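Local coordinates for protein tRNA (adenine(58)-N(1))-methyltransferase TrmI (Thermus thermophilus, PDB 2PWY) that methylates N1 of adenosine 58 in tRNA using S-adenosyl-L-methionine and is required for growth at extreme temperatures, at residues V22-G28 with H39-L43; H32-V37 with T53-L59. Numbering follows the deposited sequence.

Interaction 1: V22-G28 with H39-L43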
# COMPACT_ATOMS: atom_id res chain seq x y z
N VAL A 22 -18.79 8.39 -26.65
CA VAL A 22 -19.68 8.80 -27.74
C VAL A 22 -19.58 7.77 -28.86
O VAL A 22 -18.48 7.38 -29.26
CB VAL A 22 -19.35 10.23 -28.23
CG1 VAL A 22 -20.21 10.62 -29.43
CG2 VAL A 22 -19.52 11.24 -27.09
N PHE A 23 -20.74 7.32 -29.33
CA PHE A 23 -20.82 6.41 -30.46
C PHE A 23 -21.29 7.26 -31.65
O PHE A 23 -22.48 7.53 -31.79
CB PHE A 23 -21.77 5.25 -30.15
CG PHE A 23 -21.34 4.42 -28.97
CD1 PHE A 23 -20.59 3.26 -29.15
CD2 PHE A 23 -21.67 4.82 -27.67
CE1 PHE A 23 -20.17 2.50 -28.04
CE2 PHE A 23 -21.26 4.06 -26.56
CZ PHE A 23 -20.51 2.90 -26.74
N PRO A 24 -20.34 7.71 -32.48
CA PRO A 24 -20.67 8.72 -33.50
C PRO A 24 -21.66 8.21 -34.53
O PRO A 24 -21.65 7.03 -34.89
CB PRO A 24 -19.32 9.01 -34.17
CG PRO A 24 -18.29 8.47 -33.23
CD PRO A 24 -18.92 7.32 -32.53
N LYS A 25 -22.53 9.10 -34.99
CA LYS A 25 -23.48 8.80 -36.06
C LYS A 25 -23.69 10.08 -36.86
O LYS A 25 -23.66 11.18 -36.30
CB LYS A 25 -24.79 8.24 -35.49
CG LYS A 25 -25.62 9.23 -34.69
CD LYS A 25 -26.70 8.56 -33.86
CE LYS A 25 -27.73 9.59 -33.40
NZ LYS A 25 -28.48 9.16 -32.18
N GLU A 26 -23.87 9.95 -38.17
CA GLU A 26 -24.14 11.13 -38.98
C GLU A 26 -25.45 11.77 -38.55
O GLU A 26 -26.46 11.09 -38.37
CB GLU A 26 -24.14 10.82 -40.48
CG GLU A 26 -24.03 12.08 -41.33
CD GLU A 26 -24.18 11.81 -42.82
OE1 GLU A 26 -24.46 10.65 -43.18
OE2 GLU A 26 -24.02 12.76 -43.62
N GLY A 27 -25.41 13.09 -38.37
CA GLY A 27 -26.55 13.83 -37.87
C GLY A 27 -26.61 13.84 -36.35
O GLY A 27 -27.46 14.51 -35.77
N GLY A 28 -25.71 13.08 -35.72
CA GLY A 28 -25.62 13.03 -34.26
C GLY A 28 -25.02 14.30 -33.69
O GLY A 28 -24.23 14.98 -34.34
N HIS A 39 -21.44 15.35 -34.35
CA HIS A 39 -20.54 14.20 -34.40
C HIS A 39 -19.51 14.29 -35.52
O HIS A 39 -18.37 13.86 -35.36
CB HIS A 39 -21.35 12.90 -34.50
CG HIS A 39 -22.02 12.53 -33.21
ND1 HIS A 39 -22.66 11.32 -33.03
CD2 HIS A 39 -22.14 13.19 -32.03
CE1 HIS A 39 -23.16 11.26 -31.81
NE2 HIS A 39 -22.85 12.37 -31.18
N GLU A 40 -19.90 14.89 -36.65
CA GLU A 40 -18.97 15.09 -37.76
C GLU A 40 -17.72 15.86 -37.33
O GLU A 40 -16.62 15.55 -37.79
CB GLU A 40 -19.66 15.82 -38.91
CG GLU A 40 -20.77 15.04 -39.59
CD GLU A 40 -22.10 15.04 -38.83
OE1 GLU A 40 -22.23 15.73 -37.78
OE2 GLU A 40 -23.04 14.36 -39.29
N ALA A 41 -17.89 16.86 -36.47
CA ALA A 41 -16.75 17.68 -36.03
C ALA A 41 -15.77 16.82 -35.23
O ALA A 41 -14.56 17.01 -35.31
CB ALA A 41 -17.21 18.86 -35.19
N LEU A 42 -16.33 15.88 -34.47
CA LEU A 42 -15.54 14.97 -33.64
C LEU A 42 -14.71 14.05 -34.51
O LEU A 42 -13.51 13.86 -34.26
CB LEU A 42 -16.45 14.14 -32.73
CG LEU A 42 -17.34 14.93 -31.76
CD1 LEU A 42 -18.29 14.00 -31.01
CD2 LEU A 42 -16.53 15.76 -30.78
N LEU A 43 -15.34 13.48 -35.52
CA LEU A 43 -14.67 12.59 -36.45
C LEU A 43 -13.60 13.35 -37.24
O LEU A 43 -12.51 12.83 -37.49
CB LEU A 43 -15.70 11.94 -37.38
CG LEU A 43 -16.78 11.09 -36.67
CD1 LEU A 43 -18.01 10.93 -37.56
CD2 LEU A 43 -16.24 9.73 -36.25
O HOH W 1 -24.65 16.26 -36.66
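His39 lays its imidazole between the loop's two ends, with Val22 CG1 over one face (4.0 Å from the ring centroid) and Gly28 CA over the opposite face (3.8 Å). Both are CH-pi contacts, made in the small N-terminal domain, where the loop following strand 19-22 folds through a type II beta turn against the first turn of helix 39-45. A flat, polar ring suits this slot: its faces pack like an apolar group, while at its edge ND1 accepts a hydrogen bond from Lys25 N at 3.0 Å. Gly28 has to be glycine here, since a CB would run into His39 ND1.

The turn runs from Lys25 to Gly28 and is closed by Gly28 N to Lys25 O at 2.9 Å. Gly27 takes its left-handed position, with phi 85°, where a CB would jam against the preceding carbonyl. The turn also presents polar groups to the start of the helix: His39 N, which lies in the first turn and has no earlier helical carbonyl to bind, donates to Gly28 O at 2.8 Å.

Apolar packing completes the contact: Val22 CG1 meets Leu42 CD1 at 4.2 Å in the buried part, and Pro24 CB meets Leu43 CD2 at 3.8 Å nearer solvent; Leu10 and Leu12 of strand 10-13 extend this patch.

Also nearer solvent, the Glu40 carboxylate is held by a hydrogen bond from Gly27 N to Glu40 OE2 at 2.8 Å, while a water donates to both Glu40 OE1 and Gly28 O, 2.7 Å each.

Interaction 2: H32-V37 with T53-L59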
# COMPACT_ATOMS: atom_id res chain seq x y z
N HIS A 32 -23.34 19.45 -24.52
CA HIS A 32 -22.41 19.81 -23.46
C HIS A 32 -22.67 21.26 -23.06
O HIS A 32 -23.02 22.08 -23.92
CB HIS A 32 -20.96 19.64 -23.94
CG HIS A 32 -19.94 19.77 -22.86
ND1 HIS A 32 -19.41 20.99 -22.48
CD2 HIS A 32 -19.36 18.84 -22.06
CE1 HIS A 32 -18.54 20.80 -21.51
NE2 HIS A 32 -18.49 19.51 -21.24
N HIS A 33 -22.49 21.57 -21.78
CA HIS A 33 -22.90 22.87 -21.23
C HIS A 33 -22.23 24.11 -21.86
O HIS A 33 -22.83 25.19 -21.91
CB HIS A 33 -22.85 22.90 -19.70
CG HIS A 33 -21.47 23.03 -19.12
ND1 HIS A 33 -20.57 21.99 -19.09
CD2 HIS A 33 -20.85 24.08 -18.53
CE1 HIS A 33 -19.45 22.39 -18.51
NE2 HIS A 33 -19.60 23.66 -18.16
N LYS A 34 -21.01 23.95 -22.35
CA LYS A 34 -20.34 25.06 -23.03
C LYS A 34 -20.36 24.95 -24.55
O LYS A 34 -19.54 25.56 -25.24
CB LYS A 34 -18.92 25.26 -22.49
CG LYS A 34 -18.87 25.98 -21.13
CD LYS A 34 -17.53 26.67 -20.92
CE LYS A 34 -17.18 26.86 -19.45
NZ LYS A 34 -17.99 27.93 -18.81
N GLY A 35 -21.32 24.21 -25.08
CA GLY A 35 -21.49 24.15 -26.53
C GLY A 35 -21.64 22.73 -27.05
O GLY A 35 -20.79 21.87 -26.77
N SER A 36 -22.72 22.50 -27.78
CA SER A 36 -22.95 21.23 -28.46
C SER A 36 -22.10 21.13 -29.72
O SER A 36 -21.79 22.14 -30.36
CB SER A 36 -24.43 21.05 -28.78
OG SER A 36 -25.18 20.92 -27.59
N VAL A 37 -21.72 19.91 -30.07
CA VAL A 37 -20.81 19.67 -31.19
C VAL A 37 -21.38 18.55 -32.06
O VAL A 37 -21.67 17.47 -31.54
CB VAL A 37 -19.39 19.27 -30.69
CG1 VAL A 37 -18.45 19.01 -31.87
CG2 VAL A 37 -18.80 20.35 -29.78
N THR A 53 -14.94 24.91 -28.14
CA THR A 53 -16.31 25.41 -28.01
C THR A 53 -16.32 26.79 -27.32
O THR A 53 -15.48 27.63 -27.64
CB THR A 53 -17.24 24.37 -27.34
OG1 THR A 53 -16.77 24.11 -26.02
CG2 THR A 53 -17.23 23.05 -28.13
N HIS A 54 -17.27 27.02 -26.41
CA HIS A 54 -17.45 28.35 -25.81
C HIS A 54 -16.68 28.57 -24.52
O HIS A 54 -16.36 27.61 -23.81
CB HIS A 54 -18.93 28.64 -25.55
CG HIS A 54 -19.75 28.66 -26.80
ND1 HIS A 54 -19.65 29.68 -27.72
CD2 HIS A 54 -20.67 27.79 -27.28
CE1 HIS A 54 -20.49 29.44 -28.72
NE2 HIS A 54 -21.11 28.30 -28.47
N LEU A 55 -16.41 29.85 -24.23
CA LEU A 55 -15.82 30.28 -22.96
C LEU A 55 -14.55 29.51 -22.57
O LEU A 55 -14.41 29.07 -21.41
CB LEU A 55 -16.88 30.24 -21.85
CG LEU A 55 -18.11 31.12 -22.14
CD1 LEU A 55 -19.21 30.87 -21.13
CD2 LEU A 55 -17.74 32.60 -22.17
N GLY A 56 -13.65 29.33 -23.53
CA GLY A 56 -12.38 28.63 -23.30
C GLY A 56 -12.46 27.11 -23.23
O GLY A 56 -11.42 26.44 -23.06
N GLU A 57 -13.66 26.55 -23.36
CA GLU A 57 -13.84 25.10 -23.34
C GLU A 57 -13.24 24.46 -24.59
O GLU A 57 -13.22 25.05 -25.67
CB GLU A 57 -15.32 24.73 -23.20
CG GLU A 57 -15.64 23.24 -23.09
CD GLU A 57 -15.03 22.57 -21.87
OE1 GLU A 57 -15.77 22.35 -20.88
OE2 GLU A 57 -13.82 22.26 -21.90
N GLU A 58 -12.75 23.24 -24.40
CA GLU A 58 -12.13 22.48 -25.46
C GLU A 58 -12.37 21.02 -25.15
O GLU A 58 -12.07 20.54 -24.04
CB GLU A 58 -10.64 22.80 -25.50
CG GLU A 58 -9.89 22.16 -26.64
CD GLU A 58 -8.53 22.78 -26.84
OE1 GLU A 58 -7.54 22.31 -26.23
OE2 GLU A 58 -8.46 23.76 -27.61
N LEU A 59 -12.93 20.31 -26.12
CA LEU A 59 -13.16 18.88 -26.00
C LEU A 59 -12.03 18.15 -26.71
O LEU A 59 -11.86 18.28 -27.92
CB LEU A 59 -14.50 18.49 -26.63
CG LEU A 59 -15.72 19.23 -26.05
CD1 LEU A 59 -16.97 18.93 -26.85
CD2 LEU A 59 -15.92 18.89 -24.56
O HOH W 2 -18.62 22.17 -25.11
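Thr53 begins the segment facing the type I turn His32-Gly35. Its OG1 lies 3.2 Å from Lys34 O, a weak hydrogen bond at best, and 2.8 Å from a water that donates to Gly35 O at 2.7 Å; its methyl CG2 touches Val37 CG2 at 3.5 Å. A beta-branched hydroxyl residue thus serves both the polar turn and the apolar floor. His54 N makes the firm link, donating to Lys34 O at 2.9 Å, and the edge of its ring meets Gly35 CA, with CD2 3.8 Å away. Gly35 must be glycine: a CB would strike His54 CD2 and, at phi 132° and psi 126°, jam against the preceding carbonyl.

Leu55 and Gly56 form the corners of a type I' turn, both with positive phi, which favours glycine at the second. Leu55 CB rests on Lys34 CD at 3.7 Å. Glu57 CB packs on Lys34 CB at 3.7 Å, and Glu57 OE2 accepts from Glu58 N at 2.9 Å and from Arg15 N. Leu59 turns inward, CD2 over the face of the His32 ring (4.2 Å from its centroid) and CD1 3.7 Å from Val37 CG2, while His32 NE2 is hydrogen-bonded to Asp14 OD2.

Leu59 lies in strand 58-62, paired with strand 50-52, and Val37 pairs with strand 29-30; Val37 on Val51 and Leu59 on Phe30 pack these two sheets together.

In the fold
Both contacts lie in the N-terminal domain, which may take part in tRNA recognition, far from the centre of the chain and away from the S-adenosyl-L-homocysteine pocket. Their segments alternate along the chain, with centres about 15 Å apart, and they touch where Leu42 CD2 meets Val37 CG1 at 3.9 Å. In each, Val22 and Leu42 or Val37 and Leu59 are buried, while much of the turns is exposed. Interaction 1 fixes a loop to the start of helix 39-45 through three firm hydrogen bonds centred on a buried histidine and a glutamate; interaction 2 joins two turns near strands 37-38 and 58-62 with one firm direct hydrogen bond, a water bridge and aliphatic packing.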